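Local coordinates for hydrazine synthase beta subunit (Candidatus Kuenenia stuttgartiensis, PDB 5C2V) that belongs to the hydrazine synthase complex, which condenses nitric oxide with ammonium to form hydrazine, and may modulate passage of the hydroxylamine intermediate between the gamma and alpha active sites, at the interface of chains B and A and the interface of chains A and C. Numbering follows the deposited sequence. Chains: chain A, Hydrazine synthase beta subunit; chain B, Hydrazine synthase alpha subunit; chain C, Hydrazine synthase gamma subunit.

Contact 1: the interface of chains B and A. Residues chain B 2, 5-8, 14; chain A 275-276, 317-320, 341.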
# COMPACT_ATOMS: atom_id res chain seq x y z
N PRO B 2 14.36 27.67 -29.97
CA PRO B 2 13.60 26.46 -30.26
C PRO B 2 13.56 25.52 -29.05
O PRO B 2 14.57 25.38 -28.36
CB PRO B 2 14.37 25.83 -31.42
CG PRO B 2 15.77 26.32 -31.25
CD PRO B 2 15.64 27.71 -30.70
N THR B 5 10.59 21.99 -31.19
CA THR B 5 10.95 21.78 -32.58
C THR B 5 11.88 22.89 -33.08
O THR B 5 12.00 23.94 -32.44
CB THR B 5 9.71 21.74 -33.49
OG1 THR B 5 10.07 21.26 -34.78
CG2 THR B 5 9.10 23.13 -33.62
N GLY B 6 12.54 22.64 -34.20
CA GLY B 6 13.41 23.64 -34.81
C GLY B 6 12.61 24.80 -35.37
O GLY B 6 11.42 24.66 -35.68
N GLY B 7 13.25 25.96 -35.49
CA GLY B 7 12.58 27.14 -36.00
C GLY B 7 13.01 27.54 -37.40
O GLY B 7 13.71 26.79 -38.08
N PRO B 8 12.60 28.74 -37.84
CA PRO B 8 12.95 29.29 -39.16
C PRO B 8 14.43 29.65 -39.28
O PRO B 8 15.02 29.46 -40.34
CB PRO B 8 12.07 30.54 -39.26
CG PRO B 8 11.84 30.95 -37.85
CD PRO B 8 11.75 29.67 -37.07
N LEU B 14 9.72 28.36 -34.12
CA LEU B 14 8.55 28.35 -34.98
C LEU B 14 7.33 28.77 -34.17
O LEU B 14 7.28 28.56 -32.96
CB LEU B 14 8.34 26.96 -35.58
CG LEU B 14 7.81 26.87 -37.01
CD1 LEU B 14 8.75 27.57 -37.97
CD2 LEU B 14 7.62 25.41 -37.41
N MET A 275 8.93 17.32 -37.67
CA MET A 275 9.22 18.06 -36.44
C MET A 275 10.52 18.86 -36.51
O MET A 275 10.92 19.46 -35.52
CB MET A 275 9.26 17.11 -35.25
CG MET A 275 7.89 16.56 -34.88
SD MET A 275 6.63 17.85 -34.78
CE MET A 275 7.16 18.73 -33.32
N HIS A 276 11.17 18.83 -37.67
CA HIS A 276 12.36 19.65 -37.92
C HIS A 276 13.46 19.46 -36.88
O HIS A 276 13.96 20.44 -36.33
CB HIS A 276 11.98 21.13 -37.97
CG HIS A 276 10.72 21.41 -38.72
ND1 HIS A 276 10.54 21.08 -40.04
CD2 HIS A 276 9.56 21.98 -38.32
CE1 HIS A 276 9.34 21.44 -40.43
NE2 HIS A 276 8.71 21.99 -39.40
N PRO A 317 17.56 20.72 -32.23
CA PRO A 317 16.94 21.69 -33.13
C PRO A 317 17.63 21.77 -34.49
O PRO A 317 18.86 21.76 -34.56
CB PRO A 317 17.09 23.01 -32.37
CG PRO A 317 17.13 22.61 -30.95
CD PRO A 317 17.86 21.30 -30.91
N THR A 318 16.84 21.86 -35.56
CA THR A 318 17.37 21.88 -36.91
C THR A 318 16.61 22.92 -37.73
O THR A 318 15.71 23.58 -37.21
CB THR A 318 17.24 20.48 -37.58
OG1 THR A 318 17.46 19.47 -36.59
CG2 THR A 318 18.26 20.30 -38.69
N GLY A 319 16.97 23.08 -39.00
CA GLY A 319 16.21 23.91 -39.91
C GLY A 319 14.94 23.18 -40.32
O GLY A 319 14.67 22.09 -39.83
N LEU A 320 14.17 23.78 -41.21
CA LEU A 320 12.90 23.20 -41.62
C LEU A 320 13.09 22.10 -42.66
O LEU A 320 13.79 22.28 -43.65
CB LEU A 320 11.97 24.29 -42.15
CG LEU A 320 11.80 25.50 -41.22
CD1 LEU A 320 10.76 26.46 -41.76
CD2 LEU A 320 11.45 25.06 -39.80
N SER A 341 14.46 25.54 -45.44
CA SER A 341 15.38 26.57 -44.99
C SER A 341 16.57 26.70 -45.93
O SER A 341 17.37 27.63 -45.82
CB SER A 341 15.87 26.27 -43.57
OG SER A 341 14.79 26.27 -42.65
O HOH W 1 13.92 28.80 -42.41
O HOH W 2 16.32 26.23 -37.58

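Contact 2: the interface of chains A and C. Residues chain A 40, 45, 343-344, 346; chain C 7-9, 11.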
# COMPACT_ATOMS: atom_id res chain seq x y z
N VAL A 40 30.48 21.27 -50.67
CA VAL A 40 30.88 22.04 -49.49
C VAL A 40 32.16 21.49 -48.87
O VAL A 40 32.28 20.29 -48.67
CB VAL A 40 29.76 22.06 -48.43
CG1 VAL A 40 30.20 22.84 -47.20
CG2 VAL A 40 28.48 22.66 -49.00
N GLN A 45 33.54 24.99 -44.18
CA GLN A 45 32.08 25.10 -44.32
C GLN A 45 31.70 26.16 -45.35
O GLN A 45 30.87 27.03 -45.10
CB GLN A 45 31.44 25.41 -42.97
CG GLN A 45 31.58 24.28 -41.97
CD GLN A 45 30.91 24.57 -40.64
OE1 GLN A 45 30.55 25.71 -40.35
NE2 GLN A 45 30.74 23.53 -39.83
N ASN A 343 19.36 24.93 -46.23
CA ASN A 343 20.66 24.98 -45.56
C ASN A 343 21.05 23.67 -44.89
O ASN A 343 20.35 22.68 -45.01
CB ASN A 343 20.67 26.11 -44.52
CG ASN A 343 19.50 26.04 -43.56
OD1 ASN A 343 18.88 24.99 -43.38
ND2 ASN A 343 19.19 27.17 -42.92
N VAL A 344 22.20 23.66 -44.21
CA VAL A 344 22.66 22.46 -43.54
C VAL A 344 23.02 22.75 -42.09
O VAL A 344 23.80 23.66 -41.80
CB VAL A 344 23.89 21.84 -44.24
CG1 VAL A 344 24.44 20.68 -43.43
CG2 VAL A 344 23.52 21.38 -45.65
N VAL A 346 24.89 21.84 -38.69
CA VAL A 346 26.07 21.13 -38.22
C VAL A 346 25.97 20.86 -36.72
O VAL A 346 25.81 21.77 -35.92
CB VAL A 346 27.36 21.93 -38.51
CG1 VAL A 346 28.58 21.12 -38.10
CG2 VAL A 346 27.43 22.31 -39.98
N SER C 7 26.97 25.32 -35.61
CA SER C 7 26.86 26.21 -36.76
C SER C 7 25.85 25.75 -37.80
O SER C 7 25.42 24.59 -37.81
CB SER C 7 28.23 26.37 -37.43
OG SER C 7 28.67 25.14 -38.00
N THR C 8 25.46 26.67 -38.68
CA THR C 8 24.58 26.35 -39.80
C THR C 8 25.17 26.87 -41.11
O THR C 8 25.48 28.06 -41.24
CB THR C 8 23.17 26.95 -39.61
OG1 THR C 8 22.57 26.38 -38.44
CG2 THR C 8 22.30 26.66 -40.82
N ILE C 9 25.32 25.98 -42.09
CA ILE C 9 25.83 26.36 -43.40
C ILE C 9 24.68 26.74 -44.32
O ILE C 9 23.84 25.91 -44.64
CB ILE C 9 26.62 25.21 -44.05
CG1 ILE C 9 27.64 24.62 -43.08
CG2 ILE C 9 27.30 25.69 -45.33
CD1 ILE C 9 28.35 23.40 -43.61
N THR C 11 23.55 27.23 -47.75
CA THR C 11 23.94 26.94 -49.12
C THR C 11 23.15 27.78 -50.12
O THR C 11 23.72 28.36 -51.05
CB THR C 11 23.75 25.45 -49.45
OG1 THR C 11 22.36 25.13 -49.46
CG2 THR C 11 24.46 24.59 -48.41

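Contact 1: the interface of chains B and A
Loops of the beta-subunit propeller, a YNCE-like fold, receive the extended N-terminal segment of the alpha subunit in this part of the heterotrimer. This stretch of the alpha chain has loop conformation and lies across the turn at A:Met275 and A:His276 and across the residues that follow strand 312-317, and its two glycines, B:Gly6 and B:Gly7, bring the main chain close to the propeller. The main-chain amide B:Gly6 N makes a weak, bent hydrogen bond to A:His276 O, at 3.4 Å and 132° at the hydrogen. Beside it, B:Thr5 CB packs 3.9 Å from the methyl A:Met275 CE. Waters also bridge the chains. One molecule joins the carbonyls B:Gly7 O and A:Thr318 O at 2.7 Å from each, and a second lies between B:Pro8 O and the hydroxyl of A:Ser341. That hydroxyl, A:Ser341 OG, also accepts a nearly straight bond of 2.9 Å from A:Leu320 N, which ties it to the loop. The methyl A:Leu320 CD2 sits 3.8 Å above the centre of the A:His276 imidazole, covering one face. A:Leu320 has CG anti to its own carbonyl carbon (chi1 -52°), and its CD2 meets B:Leu14 CD1 tip to tip. B:Leu14 also crosses A:His276 at about a right angle, with CD2 4.0 Å from the ring atom CD2. Towards the chain start, the pyrrolidine rings of B:Pro2 and A:Pro317 cross, B:Pro2 CG lying 3.7 Å from A:Pro317 CB.

Contact 2: the interface of chains A and C
An intermolecular antiparallel beta-sheet joins the beta and gamma subunits, with strand 4-10 near the gamma N-terminus pairing with propeller strand 343-348 and anchoring that chain end to the beta subunit within the heterotrimer. A:Val344 and C:Ile9 form a reciprocal pair of main-chain hydrogen bonds: A:Val344 N gives to C:Ile9 O and C:Ile9 N gives to A:Val344 O, both at 2.8 Å. Two residues along, A:Val346 N donates to C:Ser7 O over 2.9 Å, meeting the carbonyl nearly along its axis. The main-chain bonds align the two strands antiparallel; the register is probably set by the side chains, C:Ile9 and C:Ser7 against A:Gln45, A:Val40 and A:Val346.

Side chains seal one side of the added strand. C:Ile9, with CG1 anti to the carbonyl carbon (chi1 -49°) and CD1 extended beyond it (chi2 174°), lays its long branch across the CB-CG part of A:Gln45, at about a right angle; CD1 lies 3.7 Å from A:Gln45 CG. The same methyl meets A:Val40 CG1 tip to tip, while C:Ile9 CG1 packs against A:Val346 CG2 at 3.9 Å. The A:Gln45 chain runs straight past CG (chi2 -179°), carrying its amide beyond the isoleucine to the hydroxyl of C:Ser7. There C:Ser7 OG donates to a lone pair of A:Gln45 OE1 at 3.1 Å, and A:Gln45 NE2 donates back to C:Ser7 OG at 3.2 Å, close to the amide plane but bent at the hydrogen. Both amide ends thus engage one hydroxyl, which would steady the rotation of the carboxamide. On the other side of the strand, the methyl C:Thr8 CG2 lies 3.8 Å from A:Asn343 ND2, the two side chains crossing obliquely.

Strand 343-348 is the last strand of the beta chain, and A:Val40, in strand 36-41, and A:Gln45, in the loop before strand 46-52, close over the gamma strand from the opposite end of the propeller sequence.

The C-alpha centres of contact 1 and contact 2 lie about 14 Å apart, so the beta propeller holds N-terminal segments of both partner subunits in neighbouring places. No residue is common to the two, but A:Ser341 in contact 1 comes just two positions before A:Asn343, where the strand of contact 2 begins. One short stretch of the beta chain therefore connects a water-mediated seat for the alpha segment with a sheet edge extended by gamma. The different modes, loop packing in contact 1 and strand addition in contact 2, both help tie the heterotrimer together through the beta subunit.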